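Local coordinates for glutamine synthetase (Helicobacter pylori, PDB 5ZLI), which is a type I-beta glutamine synthetase, a twelve-subunit enzyme whose chain combines a beta-grasp domain with a larger catalytic domain, at residues E240-V245 with S375-A380; E139-I144 with G277-V282; A351-P356 with F366-P371. All coordinates share one frame; numbering follows the deposited sequence.

Interaction 1 (E240-V245 with S375-A380)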
ATOM      1  N   GLU B 240     -54.403 -20.146   6.906  1.00 40.68           N
ATOM      2  CA  GLU B 240     -54.041 -18.868   7.513  1.00 40.66           C
ATOM      3  C   GLU B 240     -52.742 -18.942   8.301  1.00 33.75           C
ATOM      4  O   GLU B 240     -51.965 -17.985   8.310  1.00 34.96           O
ATOM      5  CB  GLU B 240     -55.201 -18.395   8.392  1.00 42.17           C
ATOM      6  CG  GLU B 240     -55.040 -17.097   9.094  1.00 34.00           C
ATOM      7  CD  GLU B 240     -55.902 -17.085  10.318  1.00 47.17           C
ATOM      8  OE1 GLU B 240     -56.098 -16.003  10.911  1.00 50.41           O
ATOM      9  OE2 GLU B 240     -56.407 -18.177  10.671  1.00 50.23           O
ATOM     10  N   ALA B 241     -52.489 -20.048   8.990  1.00 31.57           N
ATOM     11  CA  ALA B 241     -51.199 -20.159   9.658  1.00 31.33           C
ATOM     12  C   ALA B 241     -50.067 -20.161   8.639  1.00 35.61           C
ATOM     13  O   ALA B 241     -49.106 -19.389   8.749  1.00 36.57           O
ATOM     14  CB  ALA B 241     -51.160 -21.403  10.529  1.00 38.10           C
ATOM     15  N   ALA B 242     -50.198 -20.980   7.602  1.00 30.92           N
ATOM     16  CA  ALA B 242     -49.173 -21.033   6.579  1.00 26.35           C
ATOM     17  C   ALA B 242     -49.042 -19.703   5.886  1.00 29.72           C
ATOM     18  O   ALA B 242     -47.945 -19.349   5.428  1.00 30.81           O
ATOM     19  CB  ALA B 242     -49.516 -22.110   5.550  1.00 31.71           C
ATOM     20  N   ASP B 243     -50.154 -18.972   5.771  1.00 24.31           N
ATOM     21  CA  ASP B 243     -50.094 -17.629   5.214  1.00 26.09           C
ATOM     22  C   ASP B 243     -49.265 -16.698   6.079  1.00 26.16           C
ATOM     23  O   ASP B 243     -48.398 -15.980   5.578  1.00 23.74           O
ATOM     24  CB  ASP B 243     -51.489 -17.061   5.048  1.00 31.58           C
ATOM     25  CG  ASP B 243     -52.112 -17.458   3.767  1.00 31.33           C
ATOM     26  OD1 ASP B 243     -51.568 -18.327   3.060  1.00 37.12           O
ATOM     27  OD2 ASP B 243     -53.136 -16.857   3.437  1.00 33.79           O
ATOM     28  N   ASN B 244     -49.482 -16.731   7.391  1.00 25.26           N
ATOM     29  CA  ASN B 244     -48.760 -15.790   8.230  1.00 28.74           C
ATOM     30  C   ASN B 244     -47.291 -16.132   8.264  1.00 27.51           C
ATOM     31  O   ASN B 244     -46.455 -15.244   8.427  1.00 25.27           O
ATOM     32  CB  ASN B 244     -49.306 -15.803   9.659  1.00 32.66           C
ATOM     33  CG  ASN B 244     -50.670 -15.198   9.768  1.00 28.09           C
ATOM     34  OD1 ASN B 244     -51.049 -14.342   8.972  1.00 33.92           O
ATOM     35  ND2 ASN B 244     -51.422 -15.637  10.756  1.00 25.83           N
ATOM     36  N   VAL B 245     -46.963 -17.402   8.046  1.00 27.90           N
ATOM     37  CA  VAL B 245     -45.568 -17.795   7.946  1.00 25.44           C
ATOM     38  C   VAL B 245     -44.915 -17.113   6.751  1.00 28.60           C
ATOM     39  O   VAL B 245     -43.832 -16.535   6.879  1.00 29.27           O
ATOM     40  CB  VAL B 245     -45.456 -19.325   7.889  1.00 36.43           C
ATOM     41  CG1 VAL B 245     -44.057 -19.774   7.432  1.00 32.35           C
ATOM     42  CG2 VAL B 245     -45.847 -19.924   9.260  1.00 31.98           C
ATOM     43  N   SER B 375     -39.397 -26.003   4.896  1.00 30.30           N
ATOM     44  CA  SER B 375     -40.612 -26.622   4.413  1.00 34.25           C
ATOM     45  C   SER B 375     -41.541 -25.588   3.789  1.00 33.41           C
ATOM     46  O   SER B 375     -41.648 -24.454   4.262  1.00 33.39           O
ATOM     47  CB  SER B 375     -41.295 -27.323   5.584  1.00 35.06           C
ATOM     48  OG  SER B 375     -41.558 -26.377   6.609  1.00 32.61           O
ATOM     49  N   ASN B 376     -42.276 -26.012   2.773  1.00 31.09           N
ATOM     50  CA  ASN B 376     -43.383 -25.192   2.328  1.00 30.31           C
ATOM     51  C   ASN B 376     -44.465 -25.282   3.385  1.00 33.09           C
ATOM     52  O   ASN B 376     -45.026 -26.374   3.590  1.00 26.24           O
ATOM     53  CB  ASN B 376     -43.919 -25.645   0.972  1.00 35.06           C
ATOM     54  CG  ASN B 376     -44.963 -24.677   0.381  1.00 32.94           C
ATOM     55  OD1 ASN B 376     -45.861 -24.172   1.080  1.00 33.12           O
ATOM     56  ND2 ASN B 376     -44.838 -24.414  -0.912  1.00 30.22           N
ATOM     57  N   PRO B 377     -44.785 -24.178   4.070  1.00 31.11           N
ATOM     58  CA  PRO B 377     -45.796 -24.222   5.147  1.00 32.42           C
ATOM     59  C   PRO B 377     -47.152 -24.785   4.716  1.00 27.14           C
ATOM     60  O   PRO B 377     -47.812 -25.476   5.505  1.00 24.62           O
ATOM     61  CB  PRO B 377     -45.904 -22.747   5.571  1.00 31.17           C
ATOM     62  CG  PRO B 377     -45.357 -21.978   4.410  1.00 31.50           C
ATOM     63  CD  PRO B 377     -44.270 -22.825   3.845  1.00 27.11           C
ATOM     64  N   TYR B 378     -47.583 -24.518   3.486  1.00 27.30           N
ATOM     65  CA  TYR B 378     -48.843 -25.081   3.022  1.00 28.47           C
ATOM     66  C   TYR B 378     -48.769 -26.601   2.983  1.00 28.58           C
ATOM     67  O   TYR B 378     -49.546 -27.299   3.653  1.00 28.52           O
ATOM     68  CB  TYR B 378     -49.192 -24.489   1.661  1.00 26.69           C
ATOM     69  CG  TYR B 378     -49.313 -22.997   1.735  1.00 27.10           C
ATOM     70  CD1 TYR B 378     -50.427 -22.411   2.325  1.00 26.29           C
ATOM     71  CD2 TYR B 378     -48.325 -22.170   1.214  1.00 25.82           C
ATOM     72  CE1 TYR B 378     -50.558 -21.041   2.413  1.00 23.23           C
ATOM     73  CE2 TYR B 378     -48.457 -20.798   1.291  1.00 31.92           C
ATOM     74  CZ  TYR B 378     -49.582 -20.247   1.898  1.00 25.38           C
ATOM     75  OH  TYR B 378     -49.707 -18.901   1.990  1.00 22.96           O
ATOM     76  N   LEU B 379     -47.784 -27.126   2.251  1.00 30.58           N
ATOM     77  CA  LEU B 379     -47.623 -28.566   2.115  1.00 27.94           C
ATOM     78  C   LEU B 379     -47.369 -29.197   3.474  1.00 24.20           C
ATOM     79  O   LEU B 379     -48.042 -30.161   3.846  1.00 26.25           O
ATOM     80  CB  LEU B 379     -46.474 -28.873   1.136  1.00 33.32           C
ATOM     81  CG  LEU B 379     -46.498 -28.309  -0.315  1.00 27.40           C
ATOM     82  CD1 LEU B 379     -45.400 -28.916  -1.151  1.00 27.38           C
ATOM     83  CD2 LEU B 379     -47.823 -28.498  -1.039  1.00 26.35           C
ATOM     84  N   ALA B 380     -46.481 -28.600   4.273  1.00 23.14           N
ATOM     85  CA  ALA B 380     -46.204 -29.123   5.610  1.00 27.33           C
ATOM     86  C   ALA B 380     -47.491 -29.225   6.439  1.00 37.94           C
ATOM     87  O   ALA B 380     -47.837 -30.304   6.955  1.00 33.95           O
ATOM     88  CB  ALA B 380     -45.164 -28.254   6.326  1.00 23.81           C
TER
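Ala-242 of helix 238-258 faces Pro-377 and Tyr-378 in the first turn of helix 377-393, and the two backbones approach closely here, with Ala-242 CA 4.9 Å from Pro-377 CA. The apolar part of the contact involves Pro-377 CB and CG. Ala-242 CB rests 3.7 Å from Pro-377 CB, and about a turn further on Val-245 CG1 reaches Pro-377 CG at 4.0 Å. Val-245 places that methyl anti to its backbone N (chi1 166°), while its other methyl packs on Asn-140 of strand 133-145.

A CH-pi contact forms the second group. Ala-242 CB stands 3.8 Å from the centroid of the Tyr-378 ring, 30° off the ring normal, so the methyl lies over the face but displaced toward the CD1-CE1 bond, with Tyr-378 CD1 at 3.4 Å.

The polar groups lie at the margins. Asn-376 is the N-cap of helix 377-393: its OD1 accepts from Tyr-378 N at 3.0 Å, bent to 137° at the hydrogen, while its ND2 is held by Ile-34 O. Asp-243 OD1 is modelled at the ring edge near the Tyr-378 hydroxyl, too close to be trusted, so no bond is inferred from it. Asp-243 OD2 is engaged in salt bridges with Arg-115 and Arg-83.

The chemistry implies a division of labour: methyl, proline and ring surfaces join the two helices within the catalytic domain, whereas the buried charge of Asp-243 is probably balanced by Arg-115 and Arg-83, both outside the two segments.

Interaction 2 (E139-I144 with G277-V282)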
ATOM      1  N   GLU B 139     -43.587 -21.657  15.347  1.00 43.09           N
ATOM      2  CA  GLU B 139     -42.497 -20.826  15.846  1.00 38.61           C
ATOM      3  C   GLU B 139     -41.351 -21.002  14.853  1.00 40.77           C
ATOM      4  O   GLU B 139     -40.686 -22.048  14.855  1.00 40.98           O
ATOM      5  CB  GLU B 139     -42.052 -21.278  17.233  1.00 38.86           C
ATOM      6  CG  GLU B 139     -43.158 -21.549  18.249  1.00 45.46           C
ATOM      7  CD  GLU B 139     -42.631 -22.346  19.456  1.00 47.64           C
ATOM      8  OE1 GLU B 139     -41.425 -22.678  19.458  1.00 47.09           O
ATOM      9  OE2 GLU B 139     -43.414 -22.666  20.382  1.00 49.49           O
ATOM     10  N   ASN B 140     -41.085 -19.983  14.030  1.00 34.43           N
ATOM     11  CA  ASN B 140     -39.995 -20.069  13.049  1.00 27.98           C
ATOM     12  C   ASN B 140     -38.772 -19.350  13.599  1.00 26.22           C
ATOM     13  O   ASN B 140     -38.605 -18.141  13.423  1.00 25.92           O
ATOM     14  CB  ASN B 140     -40.374 -19.481  11.697  1.00 26.00           C
ATOM     15  CG  ASN B 140     -41.469 -20.243  11.013  1.00 30.98           C
ATOM     16  OD1 ASN B 140     -41.204 -21.180  10.257  1.00 28.04           O
ATOM     17  ND2 ASN B 140     -42.716 -19.825  11.244  1.00 34.19           N
ATOM     18  N   GLU B 141     -37.896 -20.117  14.243  1.00 32.21           N
ATOM     19  CA  GLU B 141     -36.580 -19.605  14.610  1.00 32.60           C
ATOM     20  C   GLU B 141     -35.799 -19.233  13.352  1.00 28.07           C
ATOM     21  O   GLU B 141     -35.905 -19.897  12.312  1.00 26.66           O
ATOM     22  CB  GLU B 141     -35.808 -20.633  15.453  1.00 30.64           C
ATOM     23  CG  GLU B 141     -36.561 -21.066  16.726  1.00 37.90           C
ATOM     24  CD  GLU B 141     -35.853 -22.143  17.576  1.00 39.84           C
ATOM     25  OE1 GLU B 141     -35.089 -22.957  17.015  1.00 41.61           O
ATOM     26  OE2 GLU B 141     -36.141 -22.229  18.798  1.00 38.25           O
ATOM     27  N   PHE B 142     -35.010 -18.163  13.464  1.00 25.35           N
ATOM     28  CA  PHE B 142     -34.261 -17.607  12.351  1.00 24.14           C
ATOM     29  C   PHE B 142     -32.944 -17.040  12.844  1.00 25.08           C
ATOM     30  O   PHE B 142     -32.605 -17.119  14.019  1.00 23.93           O
ATOM     31  CB  PHE B 142     -35.039 -16.517  11.649  1.00 27.36           C
ATOM     32  CG  PHE B 142     -35.380 -15.365  12.540  1.00 27.69           C
ATOM     33  CD1 PHE B 142     -34.460 -14.377  12.800  1.00 25.48           C
ATOM     34  CD2 PHE B 142     -36.646 -15.266  13.085  1.00 23.08           C
ATOM     35  CE1 PHE B 142     -34.787 -13.316  13.619  1.00 26.84           C
ATOM     36  CE2 PHE B 142     -36.976 -14.224  13.864  1.00 27.07           C
ATOM     37  CZ  PHE B 142     -36.038 -13.233  14.149  1.00 29.60           C
ATOM     38  N   PHE B 143     -32.187 -16.497  11.908  1.00 27.34           N
ATOM     39  CA  PHE B 143     -30.870 -15.952  12.161  1.00 23.24           C
ATOM     40  C   PHE B 143     -30.759 -14.628  11.441  1.00 28.19           C
ATOM     41  O   PHE B 143     -31.247 -14.468  10.320  1.00 29.14           O
ATOM     42  CB  PHE B 143     -29.745 -16.856  11.657  1.00 19.59           C
ATOM     43  CG  PHE B 143     -29.434 -18.009  12.548  1.00 21.70           C
ATOM     44  CD1 PHE B 143     -28.485 -17.880  13.565  1.00 21.76           C
ATOM     45  CD2 PHE B 143     -30.070 -19.226  12.368  1.00 19.03           C
ATOM     46  CE1 PHE B 143     -28.189 -18.941  14.398  1.00 24.23           C
ATOM     47  CE2 PHE B 143     -29.776 -20.302  13.190  1.00 23.50           C
ATOM     48  CZ  PHE B 143     -28.834 -20.166  14.212  1.00 22.10           C
ATOM     49  N   ILE B 144     -30.068 -13.699  12.048  1.00 32.34           N
ATOM     50  CA  ILE B 144     -29.786 -12.445  11.401  1.00 25.95           C
ATOM     51  C   ILE B 144     -28.289 -12.330  11.337  1.00 23.55           C
ATOM     52  O   ILE B 144     -27.624 -12.231  12.370  1.00 33.52           O
ATOM     53  CB  ILE B 144     -30.405 -11.264  12.128  1.00 23.11           C
ATOM     54  CG1 ILE B 144     -31.928 -11.394  12.018  1.00 23.09           C
ATOM     55  CG2 ILE B 144     -29.774  -9.955  11.591  1.00 23.63           C
ATOM     56  CD1 ILE B 144     -32.702 -10.133  12.336  1.00 20.80           C
ATOM     57  N   GLY B 277     -35.700 -24.318  14.198  1.00 40.33           N
ATOM     58  CA  GLY B 277     -36.819 -25.211  14.038  1.00 34.01           C
ATOM     59  C   GLY B 277     -38.041 -24.460  13.581  1.00 41.24           C
ATOM     60  O   GLY B 277     -38.076 -23.225  13.652  1.00 40.78           O
ATOM     61  N   MET B 278     -39.021 -25.185  13.046  1.00 39.68           N
ATOM     62  CA  MET B 278     -40.388 -24.685  12.957  1.00 37.43           C
ATOM     63  C   MET B 278     -41.192 -25.556  13.913  1.00 41.49           C
ATOM     64  O   MET B 278     -41.793 -26.554  13.527  1.00 45.52           O
ATOM     65  CB  MET B 278     -40.951 -24.700  11.523  1.00 33.97           C
ATOM     66  CG  MET B 278     -42.325 -24.035  11.389  1.00 40.98           C
ATOM     67  SD  MET B 278     -43.044 -24.072   9.726  1.00 41.45           S
ATOM     68  CE  MET B 278     -43.266 -25.843   9.517  1.00 37.31           C
ATOM     69  N   HIS B 279     -41.128 -25.204  15.196  1.00 44.00           N
ATOM     70  CA  HIS B 279     -41.940 -25.827  16.228  1.00 39.95           C
ATOM     71  C   HIS B 279     -43.411 -25.526  15.948  1.00 43.01           C
ATOM     72  O   HIS B 279     -43.875 -24.386  16.062  1.00 43.72           O
ATOM     73  CB  HIS B 279     -41.489 -25.323  17.596  1.00 43.50           C
ATOM     74  CG  HIS B 279     -40.066 -25.661  17.906  1.00 46.46           C
ATOM     75  ND1 HIS B 279     -39.434 -26.761  17.363  1.00 47.74           N
ATOM     76  CD2 HIS B 279     -39.134 -25.018  18.646  1.00 47.71           C
ATOM     77  CE1 HIS B 279     -38.182 -26.801  17.785  1.00 46.77           C
ATOM     78  NE2 HIS B 279     -37.973 -25.751  18.558  1.00 53.84           N
ATOM     79  N   THR B 280     -44.133 -26.553  15.528  1.00 44.45           N
ATOM     80  CA  THR B 280     -45.501 -26.437  15.041  1.00 45.83           C
ATOM     81  C   THR B 280     -46.450 -26.997  16.097  1.00 40.64           C
ATOM     82  O   THR B 280     -46.250 -28.110  16.591  1.00 38.49           O
ATOM     83  CB  THR B 280     -45.636 -27.157  13.685  1.00 41.09           C
ATOM     84  OG1 THR B 280     -44.625 -28.154  13.585  1.00 38.10           O
ATOM     85  CG2 THR B 280     -45.395 -26.214  12.549  1.00 33.19           C
ATOM     86  N   HIS B 281     -47.444 -26.206  16.473  1.00 38.93           N
ATOM     87  CA  HIS B 281     -48.423 -26.572  17.487  1.00 41.14           C
ATOM     88  C   HIS B 281     -49.766 -26.873  16.824  1.00 46.13           C
ATOM     89  O   HIS B 281     -50.280 -26.038  16.066  1.00 45.57           O
ATOM     90  CB  HIS B 281     -48.588 -25.436  18.516  1.00 47.15           C
ATOM     91  CG  HIS B 281     -47.391 -25.198  19.399  1.00 47.68           C
ATOM     92  ND1 HIS B 281     -47.514 -24.768  20.708  1.00 49.05           N
ATOM     93  CD2 HIS B 281     -46.059 -25.318  19.169  1.00 45.20           C
ATOM     94  CE1 HIS B 281     -46.313 -24.641  21.248  1.00 46.11           C
ATOM     95  NE2 HIS B 281     -45.412 -24.970  20.336  1.00 47.95           N
ATOM     96  N   VAL B 282     -50.352 -28.046  17.115  1.00 44.26           N
ATOM     97  CA  VAL B 282     -51.638 -28.395  16.506  1.00 52.26           C
ATOM     98  C   VAL B 282     -52.736 -28.560  17.561  1.00 47.11           C
ATOM     99  O   VAL B 282     -52.491 -29.003  18.686  1.00 52.31           O
ATOM    100  CB  VAL B 282     -51.537 -29.684  15.646  1.00 46.07           C
ATOM    101  CG1 VAL B 282     -50.475 -29.547  14.579  1.00 43.84           C
ATOM    102  CG2 VAL B 282     -51.252 -30.874  16.532  1.00 46.55           C
TER
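Glu-139 and His-279 form a hydrogen-bonded pair in an antiparallel ladder between strands 133-145 and 278-286 of the catalytic domain's curved sheet. The evidence is the bond from Glu-139 N to His-279 O (2.8 Å), answered by a weak one from His-279 N to Glu-139 O. Asn-140 and Met-278 are the adjoining non-hydrogen-bonded pair, and a further bond, Glu-141 N to Gly-277 O, continues the pairing just past the two bridges.

The side chain of Glu-139 leaves on the same face as that of His-279 and crosses it at a slant. Its CB lies 3.8 Å from His-279 O, and CG stays 3.7 Å from that same oxygen. Because the chain is extended beyond CG (chi2 165°), CD advances to His-279 CB, at 3.7 Å. There the carboxylate divides: OE1 lies in the plane of the His-279 ring, at its edge, 3.4 Å from CD2, with the two planes 82° apart; OE2 comes within 3.1 Å of His-281 NE2.

Glu-230 lies close to Glu-139 and Glu-141, and Glu-223 close to Glu-141, a cluster of carboxylates consistent with the catalytic cavity of glutamine synthetases. Asn-140 and Met-278 lie side by side on the other face; helix 238-258 packs on Asn-140, whose OD1 bonds to Ser-373 OG.

At the ladder's end Gly-277 N donates to Glu-141 OE1 at 3.2 Å, meeting that oxygen from above the carboxylate plane, 37° out of it.

Interaction 3 (A351-P356 with F366-P371); sequences ASVRIP and FEFRFP
Arg-354 and Glu-367 face each other across an antiparallel beta hairpin, strands 351-355 and 366-368, and are joined by both backbone and side chain. Arg-354 N donates to Glu-367 O at 2.8 Å and Glu-367 N returns the bond to Arg-354 O at 3.0 Å. Beyond this pair Arg-369 N reaches Ser-352 O almost straight, at 170°, extending the pairing to where the first segment turns a corner.

Their side chains leave on the same face. Arg-354 is extended from CG to NE, with CG anti to the backbone N (chi1 163°), which carries NH1 to a salt bridge with Glu-367 OE1 at 2.9 Å, with Glu-367 OE2 equally near NH1; the carboxylate meets the guanidinium at its edge, the planes 48° apart. On the face of Val-353 and Phe-368, Val-353 CG1 packs 3.6 Å from Phe-368 CD1 and 3.8 Å from Phe-366 CB.

The next shell fixes these groups. Arg-369 NH1 binds Glu-367 OE2 at 3.0 Å, on the syn side but tilted out of the carboxylate plane, and Arg-369 NH2 is tied to Glu-337 O. Arg-354 NH2 makes a salt bridge to Asp-74 of a second subunit, while helix 302-313 covers the Val-353 face through Leu-308.

With the two guanidinium NH1 atoms of Arg-354 and Arg-369 only 4.4 Å apart, the shared Glu-367 carboxylate probably offsets their repulsion, in a network that also links the hairpin to a neighbouring subunit.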
ATOM      1  N   ALA B 351     -37.670 -35.156  22.544  1.00 42.51           N
ATOM      2  CA  ALA B 351     -38.670 -35.931  21.826  1.00 42.31           C
ATOM      3  C   ALA B 351     -39.119 -35.244  20.536  1.00 43.10           C
ATOM      4  O   ALA B 351     -38.988 -34.025  20.376  1.00 41.33           O
ATOM      5  CB  ALA B 351     -39.872 -36.195  22.730  1.00 47.04           C
ATOM      6  N   SER B 352     -39.578 -36.066  19.576  1.00 42.52           N
ATOM      7  CA  SER B 352     -40.141 -35.543  18.327  1.00 39.77           C
ATOM      8  C   SER B 352     -41.406 -34.734  18.570  1.00 39.40           C
ATOM      9  O   SER B 352     -41.621 -33.699  17.931  1.00 32.26           O
ATOM     10  CB  SER B 352     -40.398 -36.668  17.343  1.00 36.12           C
ATOM     11  OG  SER B 352     -39.172 -37.238  16.984  1.00 38.92           O
ATOM     12  N   VAL B 353     -42.295 -35.239  19.412  1.00 39.68           N
ATOM     13  CA  VAL B 353     -43.475 -34.498  19.811  1.00 40.50           C
ATOM     14  C   VAL B 353     -43.330 -34.141  21.274  1.00 41.74           C
ATOM     15  O   VAL B 353     -42.740 -34.881  22.067  1.00 39.51           O
ATOM     16  CB  VAL B 353     -44.784 -35.265  19.574  1.00 40.08           C
ATOM     17  CG1 VAL B 353     -45.959 -34.274  19.550  1.00 34.93           C
ATOM     18  CG2 VAL B 353     -44.672 -36.077  18.284  1.00 38.66           C
ATOM     19  N   ARG B 354     -43.908 -33.008  21.641  1.00 41.45           N
ATOM     20  CA  ARG B 354     -43.770 -32.531  22.998  1.00 38.04           C
ATOM     21  C   ARG B 354     -45.124 -32.087  23.491  1.00 40.30           C
ATOM     22  O   ARG B 354     -45.859 -31.410  22.770  1.00 43.82           O
ATOM     23  CB  ARG B 354     -42.770 -31.383  23.079  1.00 41.84           C
ATOM     24  CG  ARG B 354     -42.893 -30.615  24.327  1.00 37.21           C
ATOM     25  CD  ARG B 354     -41.640 -29.870  24.572  1.00 41.25           C
ATOM     26  NE  ARG B 354     -41.906 -28.840  25.542  1.00 42.87           N
ATOM     27  CZ  ARG B 354     -42.388 -27.672  25.202  1.00 38.56           C
ATOM     28  NH1 ARG B 354     -42.565 -27.418  23.915  1.00 39.60           N
ATOM     29  NH2 ARG B 354     -42.635 -26.764  26.131  1.00 44.47           N
ATOM     30  N   ILE B 355     -45.456 -32.508  24.704  1.00 43.60           N
ATOM     31  CA  ILE B 355     -46.655 -32.052  25.397  1.00 41.95           C
ATOM     32  C   ILE B 355     -46.251 -30.892  26.298  1.00 46.90           C
ATOM     33  O   ILE B 355     -45.486 -31.103  27.259  1.00 46.30           O
ATOM     34  CB  ILE B 355     -47.294 -33.182  26.202  1.00 40.98           C
ATOM     35  CG1 ILE B 355     -47.674 -34.317  25.265  1.00 46.64           C
ATOM     36  CG2 ILE B 355     -48.509 -32.688  26.887  1.00 39.55           C
ATOM     37  CD1 ILE B 355     -46.584 -35.385  25.134  1.00 45.78           C
ATOM     38  N   PRO B 356     -46.677 -29.668  26.010  1.00 48.19           N
ATOM     39  CA  PRO B 356     -46.336 -28.545  26.893  1.00 50.37           C
ATOM     40  C   PRO B 356     -46.957 -28.668  28.283  1.00 51.10           C
ATOM     41  O   PRO B 356     -47.970 -29.341  28.495  1.00 54.49           O
ATOM     42  CB  PRO B 356     -46.890 -27.328  26.143  1.00 43.68           C
ATOM     43  CG  PRO B 356     -46.928 -27.769  24.678  1.00 46.03           C
ATOM     44  CD  PRO B 356     -47.277 -29.230  24.735  1.00 43.62           C
ATOM     45  N   PHE B 366     -50.582 -30.543  20.828  1.00 43.99           N
ATOM     46  CA  PHE B 366     -49.229 -31.057  20.701  1.00 49.38           C
ATOM     47  C   PHE B 366     -48.318 -29.980  20.120  1.00 46.14           C
ATOM     48  O   PHE B 366     -48.779 -28.982  19.557  1.00 45.25           O
ATOM     49  CB  PHE B 366     -49.186 -32.288  19.801  1.00 43.31           C
ATOM     50  CG  PHE B 366     -49.951 -33.446  20.321  1.00 45.23           C
ATOM     51  CD1 PHE B 366     -51.047 -33.927  19.636  1.00 50.44           C
ATOM     52  CD2 PHE B 366     -49.542 -34.103  21.471  1.00 58.45           C
ATOM     53  CE1 PHE B 366     -51.742 -35.042  20.104  1.00 55.62           C
ATOM     54  CE2 PHE B 366     -50.235 -35.214  21.949  1.00 53.81           C
ATOM     55  CZ  PHE B 366     -51.335 -35.684  21.263  1.00 49.68           C
ATOM     56  N   GLU B 367     -47.014 -30.178  20.281  1.00 36.08           N
ATOM     57  CA  GLU B 367     -46.015 -29.416  19.541  1.00 39.55           C
ATOM     58  C   GLU B 367     -45.068 -30.381  18.837  1.00 42.35           C
ATOM     59  O   GLU B 367     -44.435 -31.220  19.488  1.00 37.74           O
ATOM     60  CB  GLU B 367     -45.246 -28.463  20.450  1.00 44.01           C
ATOM     61  CG  GLU B 367     -43.961 -27.927  19.815  1.00 43.32           C
ATOM     62  CD  GLU B 367     -43.032 -27.293  20.834  1.00 45.85           C
ATOM     63  OE1 GLU B 367     -43.397 -26.232  21.404  1.00 45.10           O
ATOM     64  OE2 GLU B 367     -41.970 -27.897  21.111  1.00 43.70           O
ATOM     65  N   PHE B 368     -45.022 -30.315  17.503  1.00 47.94           N
ATOM     66  CA  PHE B 368     -44.101 -31.144  16.717  1.00 46.47           C
ATOM     67  C   PHE B 368     -42.803 -30.375  16.481  1.00 42.57           C
ATOM     68  O   PHE B 368     -42.804 -29.318  15.836  1.00 41.49           O
ATOM     69  CB  PHE B 368     -44.734 -31.568  15.394  1.00 36.12           C
ATOM     70  CG  PHE B 368     -46.076 -32.218  15.563  1.00 44.50           C
ATOM     71  CD1 PHE B 368     -46.193 -33.526  15.992  1.00 42.41           C
ATOM     72  CD2 PHE B 368     -47.237 -31.494  15.343  1.00 43.23           C
ATOM     73  CE1 PHE B 368     -47.452 -34.095  16.156  1.00 45.34           C
ATOM     74  CE2 PHE B 368     -48.469 -32.071  15.497  1.00 34.40           C
ATOM     75  CZ  PHE B 368     -48.586 -33.351  15.906  1.00 34.98           C
ATOM     76  N   ARG B 369     -41.705 -30.910  17.001  1.00 36.93           N
ATOM     77  CA  ARG B 369     -40.437 -30.203  17.001  1.00 42.97           C
ATOM     78  C   ARG B 369     -39.560 -30.540  15.803  1.00 45.19           C
ATOM     79  O   ARG B 369     -38.514 -29.907  15.636  1.00 47.47           O
ATOM     80  CB  ARG B 369     -39.667 -30.486  18.291  1.00 44.05           C
ATOM     81  CG  ARG B 369     -40.389 -30.092  19.546  1.00 35.97           C
ATOM     82  CD  ARG B 369     -39.572 -30.458  20.766  1.00 42.28           C
ATOM     83  NE  ARG B 369     -38.233 -29.858  20.767  1.00 43.43           N
ATOM     84  CZ  ARG B 369     -37.983 -28.575  21.044  1.00 46.55           C
ATOM     85  NH1 ARG B 369     -38.969 -27.735  21.335  1.00 43.17           N
ATOM     86  NH2 ARG B 369     -36.740 -28.122  21.030  1.00 51.61           N
ATOM     87  N   PHE B 370     -39.906 -31.551  15.014  1.00 42.53           N
ATOM     88  CA  PHE B 370     -39.050 -31.933  13.899  1.00 38.72           C
ATOM     89  C   PHE B 370     -39.164 -31.053  12.654  1.00 37.60           C
ATOM     90  O   PHE B 370     -38.188 -30.985  11.899  1.00 38.57           O
ATOM     91  CB  PHE B 370     -39.275 -33.401  13.529  1.00 42.23           C
ATOM     92  CG  PHE B 370     -40.719 -33.766  13.292  1.00 41.96           C
ATOM     93  CD1 PHE B 370     -41.514 -34.206  14.339  1.00 42.26           C
ATOM     94  CD2 PHE B 370     -41.276 -33.701  12.029  1.00 47.93           C
ATOM     95  CE1 PHE B 370     -42.830 -34.542  14.143  1.00 36.94           C
ATOM     96  CE2 PHE B 370     -42.618 -34.037  11.828  1.00 45.13           C
ATOM     97  CZ  PHE B 370     -43.385 -34.456  12.891  1.00 37.08           C
ATOM     98  N   PRO B 371     -40.270 -30.354  12.379  1.00 37.05           N
ATOM     99  CA  PRO B 371     -40.301 -29.520  11.161  1.00 35.77           C
ATOM    100  C   PRO B 371     -39.416 -28.279  11.253  1.00 31.38           C
ATOM    101  O   PRO B 371     -39.066 -27.799  12.334  1.00 31.89           O
ATOM    102  CB  PRO B 371     -41.778 -29.143  11.005  1.00 37.09           C
ATOM    103  CG  PRO B 371     -42.421 -29.515  12.235  1.00 32.17           C
ATOM    104  CD  PRO B 371     -41.606 -30.481  12.982  1.00 33.85           C
TER

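Overall arrangement
All three contacts are buried, but interactions 1 and 2 lie near the centre of the chain whereas interaction 3, whose centre is about 15 Å from the chain centre, reaches a second subunit. Interactions 2 and 3 share one sheet, in which strands 278-286 and 366-368 are neighbours: Thr-280 O lies 2.7 Å from Phe-368 N, a probable hydrogen bond. Interaction 1 joins this sheet through helix 238-258, which packs on strand 133-145, Val-245 touching Asn-140; strand 366-368 and helix 377-393 are consecutive elements, joined by a short connection. Chemistry follows place: apolar packing between helices, backbone pairing beside a face rich in glutamate and histidine, and an arginine-glutamate network toward the subunit boundary.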